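Local coordinates for putrescine aminotransferase (Halomonas elongata DSM 2581, PDB 6GWI), which probably transfers amino groups between amine donors such as putrescine and keto or aldehyde acceptors, using pyridoxal-5'-phosphate as cofactor, at residues I180-W185 against F197-C201; L404-N408 against R441-T446. All coordinates share one frame; numbering follows the deposited sequence.

Contact 1. Residues I180-W185 against F197-C201; sequences IRQPYW and FGQTC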
loop_
_atom_site.group_PDB
_atom_site.type_symbol
_atom_site.label_atom_id
_atom_site.label_comp_id
_atom_site.label_asym_id
_atom_site.label_seq_id
_atom_site.Cartn_x
_atom_site.Cartn_y
_atom_site.Cartn_z
ATOM N N ILE B 180 15.332 18.819 -8.328
ATOM C CA ILE B 180 15.951 19.553 -9.419
ATOM C C ILE B 180 14.935 19.691 -10.552
ATOM O O ILE B 180 13.858 19.095 -10.531
ATOM C CB ILE B 180 17.244 18.873 -9.918
ATOM C CG1 ILE B 180 16.930 17.477 -10.464
ATOM C CG2 ILE B 180 18.263 18.798 -8.792
ATOM C CD1 ILE B 180 18.121 16.752 -11.050
ATOM N N ARG B 181 15.297 20.484 -11.555
ATOM C CA ARG B 181 14.406 20.772 -12.668
ATOM C C ARG B 181 14.160 19.520 -13.507
ATOM O O ARG B 181 14.955 18.576 -13.518
ATOM C CB ARG B 181 15.001 21.877 -13.539
ATOM C CG ARG B 181 16.314 21.481 -14.202
ATOM C CD ARG B 181 16.984 22.667 -14.874
ATOM N NE ARG B 181 16.128 23.310 -15.865
ATOM C CZ ARG B 181 16.457 24.411 -16.531
ATOM N NH1 ARG B 181 17.626 24.996 -16.310
ATOM N NH2 ARG B 181 15.618 24.930 -17.417
ATOM N N GLN B 182 13.014 19.526 -14.235
ATOM C CA GLN B 182 12.590 18.384 -15.033
ATOM C C GLN B 182 13.003 18.556 -16.490
ATOM O O GLN B 182 13.002 19.674 -17.014
ATOM C CB GLN B 182 11.069 18.209 -14.958
ATOM C CG GLN B 182 10.291 19.446 -15.385
ATOM C CD GLN B 182 8.808 19.182 -15.576
ATOM O OE1 GLN B 182 8.373 18.034 -15.679
ATOM N NE2 GLN B 182 8.027 20.252 -15.647
ATOM N N PRO B 183 13.342 17.467 -17.195
ATOM C CA PRO B 183 13.749 17.592 -18.610
ATOM C C PRO B 183 12.561 17.727 -19.563
ATOM O O PRO B 183 12.378 16.941 -20.496
ATOM C CB PRO B 183 14.548 16.300 -18.832
ATOM C CG PRO B 183 13.903 15.304 -17.920
ATOM C CD PRO B 183 13.481 16.083 -16.694
ATOM N N TYR B 184 11.753 18.767 -19.342
ATOM C CA TYR B 184 10.539 19.023 -20.123
ATOM C C TYR B 184 10.828 20.120 -21.142
ATOM O O TYR B 184 10.647 21.306 -20.869
ATOM C CB TYR B 184 9.398 19.420 -19.193
ATOM C CG TYR B 184 8.062 19.661 -19.861
ATOM C CD1 TYR B 184 7.777 19.146 -21.121
ATOM C CD2 TYR B 184 7.072 20.394 -19.216
ATOM C CE1 TYR B 184 6.549 19.363 -21.719
ATOM C CE2 TYR B 184 5.847 20.615 -19.804
ATOM C CZ TYR B 184 5.589 20.099 -21.053
ATOM O OH TYR B 184 4.359 20.323 -21.626
ATOM N N TRP B 185 11.234 19.717 -22.349
ATOM C CA TRP B 185 11.697 20.699 -23.325
ATOM C C TRP B 185 10.573 21.634 -23.764
ATOM O O TRP B 185 10.753 22.857 -23.803
ATOM C CB TRP B 185 12.302 20.003 -24.547
ATOM C CG TRP B 185 12.810 20.988 -25.565
ATOM C CD1 TRP B 185 13.993 21.670 -25.523
ATOM C CD2 TRP B 185 12.142 21.419 -26.759
ATOM N NE1 TRP B 185 14.105 22.490 -26.619
ATOM C CE2 TRP B 185 12.983 22.356 -27.393
ATOM C CE3 TRP B 185 10.917 21.101 -27.354
ATOM C CZ2 TRP B 185 12.640 22.976 -28.593
ATOM C CZ3 TRP B 185 10.578 21.719 -28.548
ATOM C CH2 TRP B 185 11.437 22.645 -29.153
ATOM N N PHE B 197 19.352 21.524 -23.986
ATOM C CA PHE B 197 18.460 21.497 -22.833
ATOM C C PHE B 197 18.660 20.229 -22.013
ATOM O O PHE B 197 18.735 20.284 -20.780
ATOM C CB PHE B 197 17.011 21.609 -23.296
ATOM C CG PHE B 197 16.019 21.672 -22.172
ATOM C CD1 PHE B 197 15.995 22.761 -21.319
ATOM C CD2 PHE B 197 15.112 20.649 -21.971
ATOM C CE1 PHE B 197 15.084 22.830 -20.288
ATOM C CE2 PHE B 197 14.197 20.712 -20.937
ATOM C CZ PHE B 197 14.183 21.804 -20.096
ATOM N N GLY B 198 18.748 19.077 -22.679
ATOM C CA GLY B 198 18.964 17.836 -21.955
ATOM C C GLY B 198 20.216 17.872 -21.101
ATOM O O GLY B 198 20.229 17.365 -19.977
ATOM N N GLN B 199 21.281 18.487 -21.616
ATOM C CA GLN B 199 22.528 18.557 -20.864
ATOM C C GLN B 199 22.415 19.525 -19.694
ATOM O O GLN B 199 22.963 19.268 -18.616
ATOM C CB GLN B 199 23.665 18.948 -21.807
ATOM C CG GLN B 199 23.902 17.910 -22.897
ATOM C CD GLN B 199 24.847 18.380 -23.980
ATOM O OE1 GLN B 199 25.004 19.580 -24.206
ATOM N NE2 GLN B 199 25.484 17.434 -24.657
ATOM N N THR B 200 21.696 20.633 -19.877
ATOM C CA THR B 200 21.457 21.552 -18.769
ATOM C C THR B 200 20.722 20.855 -17.628
ATOM O O THR B 200 21.089 20.991 -16.457
ATOM C CB THR B 200 20.656 22.758 -19.259
ATOM O OG1 THR B 200 21.411 23.465 -20.248
ATOM C CG2 THR B 200 20.321 23.698 -18.110
ATOM N N CYS B 201 19.682 20.087 -17.957
ATOM C CA CYS B 201 18.904 19.421 -16.916
ATOM C C CYS B 201 19.705 18.323 -16.228
ATOM O O CYS B 201 19.495 18.066 -15.037
ATOM C CB CYS B 201 17.611 18.883 -17.521
ATOM S SG CYS B 201 16.522 20.220 -18.067
HETATM O O HOH W 1 17.067 16.785 -14.357
#
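The ring of Phe197 sits against the backbone of Tyr184 and Trp185, its CE2 3.4 Å from Tyr184 C. The indole of Trp185 packs against Phe197 as an offset edge-to-face partner: the five-membered ring turns its edge to the Phe197 face, with planes at 72° and centroids 5.6 Å apart. Phe197 CB meets the indole edge at Trp185 CD1. At another part of the phenyl rim stands the guanidinium of Arg181, whose NH2 lies near the ring plane, 3.6 Å from Phe197 CE1, the two flat groups almost perpendicular. Its NH1 touches the methyl CG2 of Thr200, while NE passes 3.8 Å from Cys201 SG. The bend at chi3 (-57°) swings the guanidinium toward Thr200 and Phe197. Here the loop that leaves edge strand 177-180 of the parallel sheet lies over helix 194-212, in the large PLP-binding domain of a fold-type I aminotransferase. Pro183, the centre of an inverse gamma turn, brings its CB to 4.2 Å from Cys201 CB. No direct hydrogen bond joins the segments; instead a water donates to both Arg181 O (2.9 Å) and Cys201 O (2.8 Å), bridging the two carbonyls. Farther out, Trp185 NE1 is held by Met192 O and Tyr184 OH by Glu380, while the Gln182 amide bonds Glu188, Gln226 and Asn148.

Contact 2. Residues L404-N408 against R441-T446; sequences LCFAN and RALDET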
loop_
_atom_site.group_PDB
_atom_site.type_symbol
_atom_site.label_atom_id
_atom_site.label_comp_id
_atom_site.label_asym_id
_atom_site.label_seq_id
_atom_site.Cartn_x
_atom_site.Cartn_y
_atom_site.Cartn_z
ATOM N N LEU B 404 -14.410 16.422 -23.852
ATOM C CA LEU B 404 -14.938 16.187 -25.190
ATOM C C LEU B 404 -14.492 14.839 -25.741
ATOM O O LEU B 404 -15.229 14.213 -26.510
ATOM C CB LEU B 404 -14.515 17.315 -26.128
ATOM C CG LEU B 404 -15.241 18.648 -25.924
ATOM C CD1 LEU B 404 -14.625 19.726 -26.806
ATOM C CD2 LEU B 404 -16.736 18.518 -26.206
ATOM N N CYS B 405 -13.288 14.383 -25.383
ATOM C CA CYS B 405 -12.862 13.044 -25.775
ATOM C C CYS B 405 -13.772 11.989 -25.163
ATOM O O CYS B 405 -14.257 11.087 -25.856
ATOM C CB CYS B 405 -11.411 12.815 -25.359
ATOM S SG CYS B 405 -10.226 13.590 -26.469
ATOM N N PHE B 406 -14.027 12.098 -23.858
ATOM C CA PHE B 406 -14.897 11.135 -23.196
ATOM C C PHE B 406 -16.287 11.151 -23.817
ATOM O O PHE B 406 -16.893 10.094 -24.035
ATOM C CB PHE B 406 -14.967 11.443 -21.699
ATOM C CG PHE B 406 -15.763 10.442 -20.913
ATOM C CD1 PHE B 406 -17.099 10.664 -20.629
ATOM C CD2 PHE B 406 -15.175 9.270 -20.469
ATOM C CE1 PHE B 406 -17.832 9.738 -19.911
ATOM C CE2 PHE B 406 -15.902 8.343 -19.751
ATOM C CZ PHE B 406 -17.232 8.577 -19.473
ATOM N N ALA B 407 -16.807 12.347 -24.113
ATOM C CA ALA B 407 -18.110 12.462 -24.759
ATOM C C ALA B 407 -18.124 11.811 -26.137
ATOM O O ALA B 407 -19.170 11.319 -26.576
ATOM C CB ALA B 407 -18.508 13.936 -24.865
ATOM N N ASN B 408 -16.987 11.794 -26.832
ATOM C CA ASN B 408 -16.888 11.130 -28.126
ATOM C C ASN B 408 -16.512 9.658 -28.008
ATOM O O ASN B 408 -16.384 8.984 -29.034
ATOM C CB ASN B 408 -15.863 11.837 -29.028
ATOM C CG ASN B 408 -16.447 13.040 -29.752
ATOM O OD1 ASN B 408 -17.133 12.894 -30.764
ATOM N ND2 ASN B 408 -16.146 14.235 -29.256
ATOM N N ARG B 441 -11.544 14.481 -33.613
ATOM C CA ARG B 441 -12.895 15.011 -33.467
ATOM C C ARG B 441 -13.008 15.877 -32.220
ATOM O O ARG B 441 -13.585 16.970 -32.264
ATOM C CB ARG B 441 -13.894 13.853 -33.421
ATOM C CG ARG B 441 -15.354 14.261 -33.523
ATOM C CD ARG B 441 -16.237 13.039 -33.764
ATOM N NE ARG B 441 -15.800 12.277 -34.932
ATOM C CZ ARG B 441 -16.098 11.001 -35.158
ATOM N NH1 ARG B 441 -16.838 10.319 -34.291
ATOM N NH2 ARG B 441 -15.647 10.402 -36.251
ATOM N N ALA B 442 -12.446 15.415 -31.099
ATOM C CA ALA B 442 -12.472 16.206 -29.874
ATOM C C ALA B 442 -11.615 17.458 -30.012
ATOM O O ALA B 442 -11.976 18.524 -29.501
ATOM C CB ALA B 442 -11.998 15.358 -28.695
ATOM N N LEU B 443 -10.474 17.348 -30.696
ATOM C CA LEU B 443 -9.646 18.525 -30.928
ATOM C C LEU B 443 -10.387 19.544 -31.784
ATOM O O LEU B 443 -10.358 20.746 -31.498
ATOM C CB LEU B 443 -8.330 18.121 -31.588
ATOM C CG LEU B 443 -7.333 17.337 -30.735
ATOM C CD1 LEU B 443 -6.242 16.771 -31.630
ATOM C CD2 LEU B 443 -6.735 18.209 -29.647
ATOM N N ASP B 444 -11.059 19.080 -32.842
ATOM C CA ASP B 444 -11.884 19.970 -33.648
ATOM C C ASP B 444 -12.900 20.704 -32.781
ATOM O O ASP B 444 -13.034 21.931 -32.859
ATOM C CB ASP B 444 -12.605 19.181 -34.744
ATOM C CG ASP B 444 -11.658 18.610 -35.779
ATOM O OD1 ASP B 444 -10.495 19.060 -35.845
ATOM O OD2 ASP B 444 -12.085 17.715 -36.537
ATOM N N GLU B 445 -13.637 19.961 -31.950
ATOM C CA GLU B 445 -14.668 20.576 -31.122
ATOM C C GLU B 445 -14.062 21.473 -30.050
ATOM O O GLU B 445 -14.667 22.487 -29.679
ATOM C CB GLU B 445 -15.550 19.496 -30.488
ATOM C CG GLU B 445 -16.428 18.756 -31.497
ATOM C CD GLU B 445 -16.910 17.398 -31.005
ATOM O OE1 GLU B 445 -16.507 16.971 -29.902
ATOM O OE2 GLU B 445 -17.704 16.759 -31.728
ATOM N N THR B 446 -12.875 21.126 -29.545
ATOM C CA THR B 446 -12.193 21.990 -28.587
ATOM C C THR B 446 -11.806 23.316 -29.231
ATOM O O THR B 446 -12.066 24.390 -28.676
ATOM C CB THR B 446 -10.949 21.289 -28.036
ATOM O OG1 THR B 446 -11.327 20.062 -27.401
ATOM C CG2 THR B 446 -10.228 22.182 -27.031
#
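Two helices of the C-terminal part of the chain, 397-407 and 429-450, pack near the C-terminal end of the first. Cys405 and Ala442 come closest in backbone, their CA atoms 5.2 Å apart, and the small Ala442 CB lies 3.3 Å from Cys405 SG. Leu404 reaches across to the second helix, its CD1 3.4 Å from Thr446 OG1, a hydroxyl donating to Ala442 O. The polar link is made by Asn408. Its ND2 donates to Glu445 OE1 (2.8 Å, 151° at the hydrogen), on the syn side but 25° out of the carboxylate plane, with OE1 nearly in the plane of the Asn408 amide, and also to Leu404 O (2.9 Å), above that carbonyl's plane. Asn408 N reaches Leu404 O from the other face. With CG beside the backbone N (chi1 -83°), the amide serves both a carbonyl of its own segment and the neighbouring helix, while OD1 lies against Arg441 CD. A leucine in its place has no side-chain N-H to offer, and would probably leave the Glu445 carboxylate without its mate and free to turn. Deeper in, Leu443 and Thr446 rest on Cys401, Leu443 also packing on Leu379 and Leu381 of strand 376-381 in the antiparallel sheet.

In the fold
Contacts 1 and 2 follow one another along the chain, their centres 32 Å apart and their nearest atoms about 14 Å apart, without touching. Contact 1 belongs to the parallel sheet that carries the cofactor site, and contact 2 to the C-terminal helices beside the antiparallel sheet. Strand 376-381 is the element they share, reached by Tyr184 from one and Leu443 from the other. Neither contact lines the cofactor pocket, although the Gln182 side chain comes to about 12 Å from a bound PLP. The other protein chain of the assembly touches neither contact, so both lie within a single subunit's fold.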